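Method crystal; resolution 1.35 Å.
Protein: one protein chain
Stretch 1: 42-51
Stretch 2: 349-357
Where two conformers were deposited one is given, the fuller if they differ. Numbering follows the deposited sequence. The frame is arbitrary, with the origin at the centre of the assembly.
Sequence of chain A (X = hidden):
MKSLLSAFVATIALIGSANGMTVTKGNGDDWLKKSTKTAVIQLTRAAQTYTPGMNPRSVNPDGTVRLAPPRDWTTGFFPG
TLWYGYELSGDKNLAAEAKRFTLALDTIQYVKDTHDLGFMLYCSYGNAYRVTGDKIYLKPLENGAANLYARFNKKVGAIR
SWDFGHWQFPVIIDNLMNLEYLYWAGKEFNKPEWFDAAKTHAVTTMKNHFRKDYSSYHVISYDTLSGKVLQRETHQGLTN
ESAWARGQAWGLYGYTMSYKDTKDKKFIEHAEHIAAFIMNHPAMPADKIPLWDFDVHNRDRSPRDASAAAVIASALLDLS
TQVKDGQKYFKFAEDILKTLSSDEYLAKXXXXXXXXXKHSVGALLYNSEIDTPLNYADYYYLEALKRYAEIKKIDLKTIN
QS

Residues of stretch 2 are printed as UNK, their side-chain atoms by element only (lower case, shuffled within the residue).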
# COMPACT_ATOMS: atom_id res chain seq x y z
N GLN A 42 -11.49 -5.31 16.45
CA GLN A 42 -10.03 -5.45 16.48
C GLN A 42 -9.37 -4.09 16.67
O GLN A 42 -8.49 -3.94 17.54
CB GLN A 42 -9.54 -6.13 15.20
CG GLN A 42 -9.94 -7.62 15.07
CD GLN A 42 -9.32 -8.50 16.15
OE1 GLN A 42 -9.74 -8.47 17.31
NE2 GLN A 42 -8.30 -9.29 15.78
N LEU A 43 -9.79 -3.10 15.88
CA LEU A 43 -9.22 -1.77 15.94
C LEU A 43 -9.49 -1.13 17.29
O LEU A 43 -8.63 -0.43 17.83
CB LEU A 43 -9.79 -0.89 14.83
CG LEU A 43 -9.30 -1.25 13.43
CD1 LEU A 43 -10.05 -0.42 12.39
CD2 LEU A 43 -7.77 -1.10 13.29
N THR A 44 -10.68 -1.34 17.84
CA THR A 44 -11.02 -0.79 19.14
C THR A 44 -10.06 -1.32 20.21
O THR A 44 -9.50 -0.56 21.00
CB THR A 44 -12.47 -1.13 19.52
OG1 THR A 44 -13.35 -0.56 18.54
CG2 THR A 44 -12.84 -0.60 20.91
N ARG A 45 -9.84 -2.63 20.20
CA ARG A 45 -8.94 -3.25 21.16
C ARG A 45 -7.49 -2.83 20.91
O ARG A 45 -6.74 -2.58 21.85
CB ARG A 45 -9.05 -4.77 21.09
CG ARG A 45 -10.42 -5.36 21.42
CD ARG A 45 -10.80 -5.19 22.87
NE ARG A 45 -9.83 -5.72 23.85
CZ ARG A 45 -9.73 -6.99 24.25
NH1 ARG A 45 -10.50 -7.96 23.74
NH2 ARG A 45 -8.83 -7.32 25.17
N ALA A 46 -7.07 -2.79 19.64
CA ALA A 46 -5.71 -2.36 19.32
C ALA A 46 -5.42 -0.95 19.85
O ALA A 46 -4.38 -0.70 20.46
CB ALA A 46 -5.48 -2.42 17.82
N ALA A 47 -6.34 -0.03 19.61
CA ALA A 47 -6.12 1.37 20.01
C ALA A 47 -6.10 1.53 21.54
O ALA A 47 -5.49 2.45 22.06
CB ALA A 47 -7.15 2.27 19.37
N GLN A 48 -6.79 0.63 22.25
CA GLN A 48 -6.79 0.59 23.72
C GLN A 48 -5.49 0.00 24.26
O GLN A 48 -5.07 0.30 25.37
CB GLN A 48 -7.96 -0.27 24.21
CG GLN A 48 -9.34 0.38 24.03
CD GLN A 48 -10.50 -0.58 24.19
OE1 GLN A 48 -10.33 -1.81 24.24
NE2 GLN A 48 -11.70 -0.03 24.24
N THR A 49 -4.86 -0.85 23.46
CA THR A 49 -3.72 -1.64 23.92
C THR A 49 -2.35 -1.01 23.58
O THR A 49 -1.47 -0.91 24.45
CB THR A 49 -3.81 -3.06 23.33
OG1 THR A 49 -5.02 -3.68 23.80
CG2 THR A 49 -2.65 -3.91 23.76
N TYR A 50 -2.16 -0.62 22.32
CA TYR A 50 -0.91 -0.02 21.88
C TYR A 50 -0.82 1.46 22.25
O TYR A 50 -1.83 2.09 22.61
CB TYR A 50 -0.71 -0.26 20.35
CG TYR A 50 -0.81 -1.73 20.04
CD1 TYR A 50 0.13 -2.61 20.53
CD2 TYR A 50 -1.88 -2.25 19.30
CE1 TYR A 50 0.04 -3.97 20.31
CE2 TYR A 50 -1.99 -3.63 19.07
CZ TYR A 50 -1.03 -4.48 19.59
OH TYR A 50 -1.12 -5.84 19.40
N THR A 51 0.39 1.99 22.19
CA THR A 51 0.67 3.37 22.59
C THR A 51 0.97 4.21 21.35
O THR A 51 1.81 3.83 20.51
CB THR A 51 1.89 3.40 23.51
OG1 THR A 51 1.66 2.54 24.64
CG2 THR A 51 2.14 4.81 24.00
N UNK A 349 -12.42 -12.06 16.54
CA UNK A 349 -12.36 -10.94 17.48
C UNK A 349 -11.54 -11.29 18.70
O UNK A 349 -11.74 -12.34 19.31
c UNK A 349 -13.80 -12.35 16.11
c UNK A 349 -14.59 -11.22 16.71
c UNK A 349 -13.82 -10.74 17.88
N UNK A 350 -10.61 -10.41 19.04
CA UNK A 350 -9.79 -10.59 20.22
C UNK A 350 -8.51 -11.38 20.01
O UNK A 350 -7.65 -11.39 20.90
N UNK A 351 -8.37 -12.01 18.85
CA UNK A 351 -7.19 -12.82 18.55
C UNK A 351 -6.17 -12.12 17.67
O UNK A 351 -6.37 -10.97 17.29
o UNK A 351 -9.62 -16.99 19.19
o UNK A 351 -8.39 -16.74 17.38
c UNK A 351 -8.62 -14.87 18.83
c UNK A 351 -8.90 -16.30 18.44
c UNK A 351 -7.63 -14.14 17.91
N UNK A 352 -5.07 -12.79 17.34
CA UNK A 352 -4.13 -12.28 16.34
C UNK A 352 -3.47 -10.95 16.77
O UNK A 352 -3.09 -10.14 15.93
c UNK A 352 -4.87 -12.10 15.00
o UNK A 352 -2.96 -12.80 13.72
c UNK A 352 -3.96 -12.09 13.78
n UNK A 352 -4.32 -11.28 12.78
N UNK A 353 -3.34 -10.73 18.09
CA UNK A 353 -2.80 -9.49 18.61
C UNK A 353 -3.54 -8.25 18.08
O UNK A 353 -2.98 -7.15 17.97
c UNK A 353 -0.50 -10.54 19.10
n UNK A 353 0.73 -10.79 21.19
c UNK A 353 -0.37 -10.32 20.62
c UNK A 353 -1.28 -9.41 18.39
o UNK A 353 -1.22 -9.70 21.24
N UNK A 354 -4.83 -8.45 17.80
CA UNK A 354 -5.75 -7.42 17.32
C UNK A 354 -5.51 -6.94 15.89
O UNK A 354 -6.15 -5.98 15.44
c UNK A 354 -7.11 -7.49 20.06
c UNK A 354 -5.47 -6.47 22.06
c UNK A 354 -7.31 -7.84 21.39
c UNK A 354 -5.83 -6.22 18.29
c UNK A 354 -5.26 -6.12 20.73
c UNK A 354 -6.49 -7.34 22.38
c UNK A 354 -6.07 -6.61 19.72
N UNK A 355 -4.62 -7.61 15.16
CA UNK A 355 -4.55 -7.39 13.73
C UNK A 355 -5.77 -8.00 13.05
O UNK A 355 -6.34 -8.98 13.53
c UNK A 355 -2.02 -7.32 13.53
c UNK A 355 -1.59 -6.18 12.86
c UNK A 355 0.37 -6.03 14.26
c UNK A 355 -0.06 -7.17 14.94
c UNK A 355 -3.29 -8.01 13.13
c UNK A 355 -1.25 -7.80 14.59
c UNK A 355 -0.40 -5.53 13.21
N UNK A 356 -6.12 -7.46 11.90
CA UNK A 356 -7.35 -7.87 11.21
C UNK A 356 -7.13 -9.12 10.33
O UNK A 356 -7.88 -10.07 10.42
c UNK A 356 -7.90 -6.71 10.38
c UNK A 356 -8.58 -4.22 10.61
c UNK A 356 -9.09 -7.16 9.55
c UNK A 356 -8.28 -5.53 11.31
N UNK A 357 -6.09 -9.13 9.49
CA UNK A 357 -5.78 -10.26 8.61
C UNK A 357 -4.57 -11.06 9.10
O UNK A 357 -3.74 -10.57 9.88
c UNK A 357 -5.47 -9.77 7.21
c UNK A 357 -6.61 -9.12 6.43
c UNK A 357 -7.83 -10.02 6.38
c UNK A 357 -6.13 -8.79 5.01
O HOH W 1 -1.11 -7.08 22.03

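Position 349 carries three side-chain carbons that close a ring onto the backbone N, a construction found only in proline. Its CA lies 3.6 Å from OE1 of Gln42, but the ring itself stays at the margin of the contact. This is Pro349, whose phi of -53° is the value its ring favours.

Position 350 has no side-chain atoms. Its N donates a hydrogen bond to OE1 of Gln42 at 2.7 Å. It is Gly350: at phi 89° and psi -11°, a CB would be jammed against the carbonyl O of the preceding residue, so the backbone by itself calls for glycine.

At position 351 three carbons run in line, the third bearing two oxygens. The backbone O accepts a hydrogen bond from NE2 of Gln42 at 3.0 Å. A carboxylate one carbon longer than that of aspartate makes this Glu351. CA-to-CB points away from stretch 1, and the residue is exposed, a place that suits a carboxylate.

Position 352 shows two carbons, the second with one oxygen and one nitrogen, and touches nothing on stretch 1. The short amide identifies Asn352. It suits the turn because its ND2 can donate to two carbonyls of its own stretch, the backbone O of position 355 at 3.2 Å and that of position 357 at 3.0 Å.

Position 353 has the same amide on a chain one carbon longer. OH of Tyr50 donates to the backbone O of position 353 at 2.7 Å. This is Gln353, and a water donates both to its OE1 and to OH of Tyr50, linking the two side chains.

Position 354 has one carbon followed by a six-carbon ring with no oxygen. CB of Arg45 sits over one ring face, 3.5 Å from the centroid, in a CH-pi contact, while CB of Ala46 packs 3.8 Å from CB of position 354. This is Phe354: a flat, apolar ring can fit along this part of the helix, where small and aliphatic groups meet it.

Position 355 repeats that formula. Its backbone O accepts a hydrogen bond from NE2 of Gln42 at 3.0 Å. CA-to-CB points away, though the ring's end comes nearer. This is Phe355, its CE2 4.8 Å from OH of Tyr50; a large apolar ring suits a buried place.

Position 356 has four carbons, forked at the first, with one arm two carbons long that reaches toward Leu43. This is Ile356; its CD1 lies 4.2 Å from CG of Leu43, an apolar contact suited to a buried aliphatic chain.

Position 357 also has four carbons, but forked at the second, and is out of reach of stretch 1. It is Leu357, apolar as suits a buried place; its backbone O takes the hydrogen bond from ND2 of Asn352.

The contact joins a helix to an irregular loop. The loop offers backbone groups unpaired by any regular helix or strand, and the amide of Gln42 engages three of them, accepting through OE1 and donating twice through NE2. Near the helix end, Tyr50 holds a fourth. Between these polar anchors, Phe354 lies along the helix and has more of its own surface covered by stretch 1 than any other loop residue.

Stretch 2 (349-357) PGENQFFIL
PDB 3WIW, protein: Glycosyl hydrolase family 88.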